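Local structure of AT-less polyketide synthase (4QYR) at residues G260-S265 with V432-P437; L368-R373 with L416-S421. The protein is a ketosynthase domain of the isomigrastatin AT-less type I polyketide synthase and probably catalyses decarboxylative carbon-carbon bond formation during polyketide chain extension. One frame throughout, in Å; residues are numbered along the deposited sequence.

Contact 1 of 2, residues G260-S265 with V432-P437; sequences GVVRGS and VVLEAP
Glu435 lies across from Val261 and reaches over to Arg263, and these three residues bury the most surface in the pairing of 260-265 with 432-437. The backbones of Val261 and Glu435 form an antiparallel hydrogen-bonded pair, with Val261 N to Glu435 O at 2.8 Å and Glu435 N to Val261 O at 2.7 Å. With its CG anti to the backbone N (chi1 -174°), the Glu435 chain runs out extended, and OE2 forms a salt bridge with Arg263 NE at 3.0 Å. The hydrogen bond in it is weak and bent, and the carboxylate and guanidinium planes are turned 45° apart. Arg263 CG, anti to its own carbonyl carbon (chi1 -83°), passes beside Glu435 CB. Val261 CG1 lies over one face of the guanidinium, toward its rim. Arg417 NE is a second, long and weak, partner of Glu435 OE2. On the other face of the sheet Val262 CG1 meets Val432 CG1 at 3.9 Å, and Val262 CG2 meets Leu434 CD2; helix 358-372 packs against Leu434 there. Further along, Val433 O accepts two N-H groups: Arg263 N at 2.8 Å, nearly in line with the carbonyl, and Gly264 N at 3.3 Å, on a lone pair. Arg263 and Gly264 thus both face Val433, shifting the register by one residue. This is a classic beta bulge, set between two antiparallel strands in the core sheet of the thiolase-like ketosynthase fold.

Contact 2 of 2, residues L368-R373 with L416-S421; sequences LAMRHR and LRAGVS
Leu368 O is gripped twice by His372, one turn on, in the helix end whose Met370 reaches across to Leu416. His372 N approaches Leu368 O at 3.2 Å and ring ND1 of His372 at 3.1 Å, from opposite faces of the carbonyl plane. The ND1 bond is fairly straight (159°), and the oxygen lies almost in the imidazole plane; together with stacking on Trp28, this fixes the turn of the ring. The contact with 416-421 itself is van der Waals in kind, mostly a methyl against backbone, and falls mainly to Met370, a selenomethionine. Its chain is extended beyond CG, and chi3 of 171° carries CE out to the strand. Met370 CE lies 3.5 Å from Leu416 O. The same methyl also touches Arg417 CA and Ala418 CB, and so meets three consecutive residues, Leu416 just before the strand and Arg417 and Ala418 in it. Arg373 leaves the helix with positive phi (46°) in a Schellman motif, whose bond from Arg373 N to Met370 O is weak. Arg373 CG then meets Leu416 CD2 at 4.3 Å. Trp403 touches both Met370 and Leu416. The C-terminal end of helix 358-372 thus lies over the beginning of strand 417-423; Val366, a turn earlier, touches Ala418 and, further along the strand, Val420. Helix 24-33 meets another side of this helix end through Trp28 and Phe27, and strand 428-435 is the antiparallel neighbour of 417-423 in the sheet.

Overall arrangement
The two contacts have centres 9 Å apart and both reach one sheet, in which strands 260-269, 428-435 and 417-423 stand side by side. Along the chain the order is 260-265, 368-373, 416-421, 432-437, so contact 2 falls wholly between the segments of contact 1. Strands 417-423 and 428-435 are consecutive and join the contacts directly: Leu434 N to Ala418 O and Val420 N to Val432 O are probable hydrogen bonds, each 2.8 Å. Contact 1 pairs strands within the sheet, whereas contact 2 lays helix 358-372 on it, with Met370 SE packing against Ala436 CA. The later part of the ketosynthase range thus supplies three adjacent strands and the helix packed on them, as in the thiolase-like alpha/beta fold.

Contact 1 of 2, residues G260-S265 with V432-P437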
ATOM      1  N   GLY A 260     -19.356  12.772   9.050  1.00 36.75           N
ATOM      2  CA  GLY A 260     -18.490  13.002  10.182  1.00 35.21           C
ATOM      3  C   GLY A 260     -17.193  13.658   9.763  1.00 34.91           C
ATOM      4  O   GLY A 260     -16.893  13.804   8.579  1.00 36.93           O
ATOM      5  N   VAL A 261     -16.415  14.054  10.752  1.00 35.43           N
ATOM      6  CA  VAL A 261     -15.137  14.676  10.516  1.00 35.47           C
ATOM      7  C   VAL A 261     -14.045  13.797  11.106  1.00 39.57           C
ATOM      8  O   VAL A 261     -14.217  13.249  12.196  1.00 40.49           O
ATOM      9  CB  VAL A 261     -15.090  16.069  11.148  1.00 38.96           C
ATOM     10  CG1 VAL A 261     -13.712  16.683  11.025  1.00 39.79           C
ATOM     11  CG2 VAL A 261     -16.124  16.954  10.511  1.00 41.08           C
ATOM     12  N   VAL A 262     -12.933  13.646  10.390  1.00 41.39           N
ATOM     13  CA  VAL A 262     -11.762  12.986  10.951  1.00 32.93           C
ATOM     14  C   VAL A 262     -10.845  13.992  11.624  1.00 41.12           C
ATOM     15  O   VAL A 262     -10.174  14.769  10.940  1.00 43.51           O
ATOM     16  CB  VAL A 262     -10.981  12.266   9.885  1.00 31.59           C
ATOM     17  CG1 VAL A 262      -9.792  11.539  10.512  1.00 31.08           C
ATOM     18  CG2 VAL A 262     -11.899  11.335   9.137  1.00 30.58           C
ATOM     19  N   ARG A 263     -10.823  13.985  12.956  1.00 40.16           N
ATOM     20  CA  ARG A 263     -10.051  14.966  13.724  1.00 44.94           C
ATOM     21  C   ARG A 263      -8.595  14.555  13.887  1.00 40.72           C
ATOM     22  O   ARG A 263      -7.701  15.389  13.840  1.00 43.25           O
ATOM     23  CB  ARG A 263     -10.676  15.191  15.103  1.00 50.55           C
ATOM     24  CG  ARG A 263     -11.833  16.184  15.124  1.00 55.96           C
ATOM     25  CD  ARG A 263     -11.409  17.585  14.688  1.00 57.72           C
ATOM     26  NE  ARG A 263     -12.573  18.404  14.350  1.00 59.56           N
ATOM     27  CZ  ARG A 263     -12.510  19.520  13.634  1.00 63.43           C
ATOM     28  NH1 ARG A 263     -13.616  20.209  13.356  1.00 63.36           N
ATOM     29  NH2 ARG A 263     -11.331  19.941  13.179  1.00 65.45           N
ATOM     30  N   GLY A 264      -8.370  13.264  14.083  1.00 37.55           N
ATOM     31  CA  GLY A 264      -7.027  12.740  14.193  1.00 38.67           C
ATOM     32  C   GLY A 264      -6.910  11.331  13.661  1.00 39.10           C
ATOM     33  O   GLY A 264      -7.906  10.630  13.471  1.00 40.98           O
ATOM     34  N   SER A 265      -5.676  10.894  13.463  1.00 36.58           N
ATOM     35  CA  SER A 265      -5.436   9.686  12.703  1.00 32.58           C
ATOM     36  C   SER A 265      -3.967   9.311  12.784  1.00 34.55           C
ATOM     37  O   SER A 265      -3.107  10.149  12.523  1.00 39.49           O
ATOM     38  CB  SER A 265      -5.865   9.925  11.256  1.00 33.87           C
ATOM     39  OG  SER A 265      -5.239   9.042  10.354  1.00 34.94           O
ATOM     40  N   VAL A 432      -8.181   5.956  14.477  1.00 28.02           N
ATOM     41  CA  VAL A 432      -8.792   7.158  13.946  1.00 27.48           C
ATOM     42  C   VAL A 432      -9.645   7.847  15.004  1.00 33.27           C
ATOM     43  O   VAL A 432     -10.352   7.179  15.746  1.00 40.35           O
ATOM     44  CB  VAL A 432      -9.658   6.821  12.730  1.00 26.55           C
ATOM     45  CG1 VAL A 432     -10.275   8.069  12.155  1.00 26.22           C
ATOM     46  CG2 VAL A 432      -8.824   6.136  11.673  1.00 32.51           C
ATOM     47  N   VAL A 433      -9.589   9.173  15.087  1.00 30.57           N
ATOM     48  CA  VAL A 433     -10.526   9.892  15.953  1.00 35.75           C
ATOM     49  C   VAL A 433     -11.553  10.695  15.138  1.00 36.99           C
ATOM     50  O   VAL A 433     -11.198  11.605  14.381  1.00 29.85           O
ATOM     51  CB  VAL A 433      -9.803  10.846  16.930  1.00 35.43           C
ATOM     52  CG1 VAL A 433     -10.819  11.601  17.752  1.00 34.11           C
ATOM     53  CG2 VAL A 433      -8.872  10.082  17.828  1.00 32.71           C
ATOM     54  N   LEU A 434     -12.828  10.349  15.313  1.00 38.06           N
ATOM     55  CA  LEU A 434     -13.917  10.958  14.552  1.00 31.97           C
ATOM     56  C   LEU A 434     -14.689  11.992  15.366  1.00 43.02           C
ATOM     57  O   LEU A 434     -14.737  11.931  16.588  1.00 47.21           O
ATOM     58  CB  LEU A 434     -14.886   9.886  14.068  1.00 31.99           C
ATOM     59  CG  LEU A 434     -14.306   8.710  13.300  1.00 30.35           C
ATOM     60  CD1 LEU A 434     -15.259   7.573  13.367  1.00 39.47           C
ATOM     61  CD2 LEU A 434     -14.103   9.086  11.893  1.00 28.64           C
ATOM     62  N   GLU A 435     -15.321  12.930  14.680  1.00 39.20           N
ATOM     63  CA  GLU A 435     -16.115  13.941  15.345  1.00 41.32           C
ATOM     64  C   GLU A 435     -17.420  14.130  14.579  1.00 44.88           C
ATOM     65  O   GLU A 435     -17.441  14.012  13.355  1.00 44.28           O
ATOM     66  CB  GLU A 435     -15.337  15.250  15.436  1.00 44.64           C
ATOM     67  CG  GLU A 435     -16.029  16.319  16.237  1.00 53.85           C
ATOM     68  CD  GLU A 435     -15.524  17.701  15.909  1.00 61.40           C
ATOM     69  OE1 GLU A 435     -16.128  18.335  15.010  1.00 65.19           O
ATOM     70  OE2 GLU A 435     -14.536  18.147  16.546  1.00 63.04           O
ATOM     71  N   ALA A 436     -18.503  14.426  15.294  1.00 46.60           N
ATOM     72  CA  ALA A 436     -19.813  14.567  14.664  1.00 44.83           C
ATOM     73  C   ALA A 436     -19.844  15.713  13.654  1.00 48.43           C
ATOM     74  O   ALA A 436     -19.145  16.713  13.817  1.00 52.87           O
ATOM     75  CB  ALA A 436     -20.874  14.772  15.718  1.00 44.32           C
ATOM     76  N   PRO A 437     -20.666  15.578  12.606  1.00 49.36           N
ATOM     77  CA  PRO A 437     -20.706  16.641  11.606  1.00 49.06           C
ATOM     78  C   PRO A 437     -21.253  17.922  12.183  1.00 50.98           C
ATOM     79  O   PRO A 437     -22.089  17.886  13.093  1.00 53.19           O
ATOM     80  CB  PRO A 437     -21.626  16.075  10.523  1.00 39.26           C
ATOM     81  CG  PRO A 437     -22.465  15.103  11.217  1.00 45.57           C
ATOM     82  CD  PRO A 437     -21.624  14.505  12.298  1.00 48.14           C
TER

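Contact 2 of 2, residues L368-R373 with L416-S421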
ATOM      1  N   LEU A 368     -22.875   6.001  12.084  1.00 35.30           N
ATOM      2  CA  LEU A 368     -24.289   5.709  12.180  1.00 41.50           C
ATOM      3  C   LEU A 368     -24.815   6.014  13.572  1.00 46.26           C
ATOM      4  O   LEU A 368     -25.923   6.526  13.725  1.00 53.55           O
ATOM      5  CB  LEU A 368     -24.555   4.257  11.820  1.00 43.80           C
ATOM      6  CG  LEU A 368     -24.625   4.065  10.313  1.00 42.39           C
ATOM      7  CD1 LEU A 368     -24.702   2.596   9.966  1.00 44.03           C
ATOM      8  CD2 LEU A 368     -25.835   4.819   9.809  1.00 38.00           C
ATOM      9  N   ALA A 369     -24.013   5.701  14.582  1.00 44.26           N
ATOM     10  CA  ALA A 369     -24.376   5.955  15.967  1.00 42.55           C
ATOM     11  C   ALA A 369     -24.484   7.441  16.194  1.00 40.56           C
ATOM     12  O   ALA A 369     -25.349   7.904  16.927  1.00 42.62           O
ATOM     13  CB  ALA A 369     -23.355   5.361  16.887  1.00 38.95           C
HETATM   14  N   MSE A 370     -23.592   8.182  15.545  1.00 39.43           N
HETATM   15  CA  MSE A 370     -23.604   9.637  15.591  1.00 40.59           C
HETATM   16  C   MSE A 370     -24.873  10.216  14.978  1.00 49.86           C
HETATM   17  O   MSE A 370     -25.476  11.133  15.538  1.00 54.14           O
HETATM   18  CB  MSE A 370     -22.386  10.193  14.870  1.00 39.18           C
HETATM   19  CG  MSE A 370     -21.107  10.074  15.670  1.00 51.98           C
HETATM   20 SE   MSE A 370     -19.585  10.888  14.798  0.60 76.07          SE
HETATM   21  CE  MSE A 370     -18.331  10.772  16.269  1.00 47.20           C
ATOM     22  N   ARG A 371     -25.271   9.686  13.823  1.00 43.89           N
ATOM     23  CA  ARG A 371     -26.499  10.114  13.176  1.00 44.50           C
ATOM     24  C   ARG A 371     -27.690  10.010  14.134  1.00 47.88           C
ATOM     25  O   ARG A 371     -28.473  10.960  14.305  1.00 46.48           O
ATOM     26  CB  ARG A 371     -26.754   9.273  11.926  1.00 43.84           C
ATOM     27  CG  ARG A 371     -27.743   9.880  10.946  1.00 49.53           C
ATOM     28  CD  ARG A 371     -27.488   9.377   9.551  1.00 65.12           C
ATOM     29  NE  ARG A 371     -28.572   8.527   9.050  1.00 83.60           N
ATOM     30  CZ  ARG A 371     -28.545   7.904   7.868  1.00 91.97           C
ATOM     31  NH1 ARG A 371     -27.476   8.019   7.074  1.00 90.50           N
ATOM     32  NH2 ARG A 371     -29.579   7.156   7.484  1.00 93.72           N
ATOM     33  N   HIS A 372     -27.797   8.846  14.764  1.00 46.88           N
ATOM     34  CA  HIS A 372     -28.951   8.499  15.573  1.00 46.45           C
ATOM     35  C   HIS A 372     -28.751   8.772  17.050  1.00 50.73           C
ATOM     36  O   HIS A 372     -29.612   8.452  17.850  1.00 49.80           O
ATOM     37  CB  HIS A 372     -29.293   7.031  15.375  1.00 45.97           C
ATOM     38  CG  HIS A 372     -29.802   6.719  14.005  1.00 54.99           C
ATOM     39  ND1 HIS A 372     -28.976   6.321  12.980  1.00 54.10           N
ATOM     40  CD2 HIS A 372     -31.055   6.756  13.493  1.00 57.06           C
ATOM     41  CE1 HIS A 372     -29.699   6.121  11.890  1.00 55.53           C
ATOM     42  NE2 HIS A 372     -30.964   6.373  12.178  1.00 57.01           N
ATOM     43  N   ARG A 373     -27.607   9.356  17.395  1.00 50.03           N
ATOM     44  CA  ARG A 373     -27.278   9.707  18.775  1.00 52.21           C
ATOM     45  C   ARG A 373     -27.578   8.570  19.745  1.00 49.41           C
ATOM     46  O   ARG A 373     -28.101   8.796  20.824  1.00 62.66           O
ATOM     47  CB  ARG A 373     -28.021  10.977  19.183  1.00 51.32           C
ATOM     48  CG  ARG A 373     -27.483  12.217  18.497  1.00 58.32           C
ATOM     49  CD  ARG A 373     -28.414  13.397  18.657  1.00 69.89           C
ATOM     50  NE  ARG A 373     -29.722  13.176  18.029  1.00 79.85           N
ATOM     51  CZ  ARG A 373     -30.894  13.490  18.594  1.00 84.96           C
ATOM     52  NH1 ARG A 373     -30.923  14.021  19.816  1.00 85.52           N
ATOM     53  NH2 ARG A 373     -32.039  13.257  17.950  1.00 84.25           N
ATOM     54  N   LEU A 416     -20.174  15.198  19.568  1.00 54.09           N
ATOM     55  CA  LEU A 416     -19.884  13.798  19.830  1.00 50.83           C
ATOM     56  C   LEU A 416     -18.560  13.421  19.179  1.00 48.13           C
ATOM     57  O   LEU A 416     -18.306  13.785  18.033  1.00 48.51           O
ATOM     58  CB  LEU A 416     -21.008  12.908  19.304  1.00 50.26           C
ATOM     59  CG  LEU A 416     -22.300  12.759  20.114  1.00 51.37           C
ATOM     60  CD1 LEU A 416     -22.954  14.079  20.362  1.00 54.87           C
ATOM     61  CD2 LEU A 416     -23.248  11.837  19.370  1.00 47.08           C
ATOM     62  N   ARG A 417     -17.704  12.718  19.911  1.00 48.19           N
ATOM     63  CA  ARG A 417     -16.419  12.256  19.368  1.00 45.37           C
ATOM     64  C   ARG A 417     -16.188  10.794  19.702  1.00 41.88           C
ATOM     65  O   ARG A 417     -16.724  10.283  20.670  1.00 43.04           O
ATOM     66  CB  ARG A 417     -15.258  13.085  19.910  1.00 46.06           C
ATOM     67  CG  ARG A 417     -15.378  14.565  19.655  1.00 46.63           C
ATOM     68  CD  ARG A 417     -14.020  15.212  19.732  1.00 47.56           C
ATOM     69  NE  ARG A 417     -14.103  16.648  19.535  1.00 49.67           N
ATOM     70  CZ  ARG A 417     -13.230  17.517  20.022  1.00 59.87           C
ATOM     71  NH1 ARG A 417     -12.207  17.090  20.753  1.00 61.56           N
ATOM     72  NH2 ARG A 417     -13.390  18.816  19.796  1.00 63.02           N
ATOM     73  N   ALA A 418     -15.389  10.115  18.905  1.00 39.67           N
ATOM     74  CA  ALA A 418     -15.145   8.708  19.150  1.00 38.54           C
ATOM     75  C   ALA A 418     -13.831   8.259  18.555  1.00 41.13           C
ATOM     76  O   ALA A 418     -13.306   8.871  17.623  1.00 46.59           O
ATOM     77  CB  ALA A 418     -16.267   7.879  18.604  1.00 37.43           C
ATOM     78  N   GLY A 419     -13.298   7.173  19.093  1.00 40.18           N
ATOM     79  CA  GLY A 419     -12.065   6.605  18.583  1.00 35.37           C
ATOM     80  C   GLY A 419     -12.349   5.269  17.958  1.00 33.65           C
ATOM     81  O   GLY A 419     -13.227   4.550  18.415  1.00 40.01           O
ATOM     82  N   VAL A 420     -11.627   4.942  16.896  1.00 32.10           N
ATOM     83  CA  VAL A 420     -11.692   3.605  16.332  1.00 30.82           C
ATOM     84  C   VAL A 420     -10.302   3.032  16.184  1.00 30.36           C
ATOM     85  O   VAL A 420      -9.406   3.697  15.668  1.00 30.13           O
ATOM     86  CB  VAL A 420     -12.386   3.603  14.984  1.00 30.91           C
ATOM     87  CG1 VAL A 420     -12.604   2.173  14.513  1.00 28.80           C
ATOM     88  CG2 VAL A 420     -13.705   4.360  15.081  1.00 30.29           C
ATOM     89  N   SER A 421     -10.125   1.803  16.662  1.00 30.47           N
ATOM     90  CA  SER A 421      -8.859   1.087  16.509  1.00 32.15           C
ATOM     91  C   SER A 421      -8.980  -0.069  15.533  1.00 32.22           C
ATOM     92  O   SER A 421     -10.073  -0.590  15.288  1.00 38.86           O
ATOM     93  CB  SER A 421      -8.361   0.562  17.857  1.00 35.46           C
ATOM     94  OG  SER A 421      -7.887   1.623  18.678  1.00 40.57           O
TER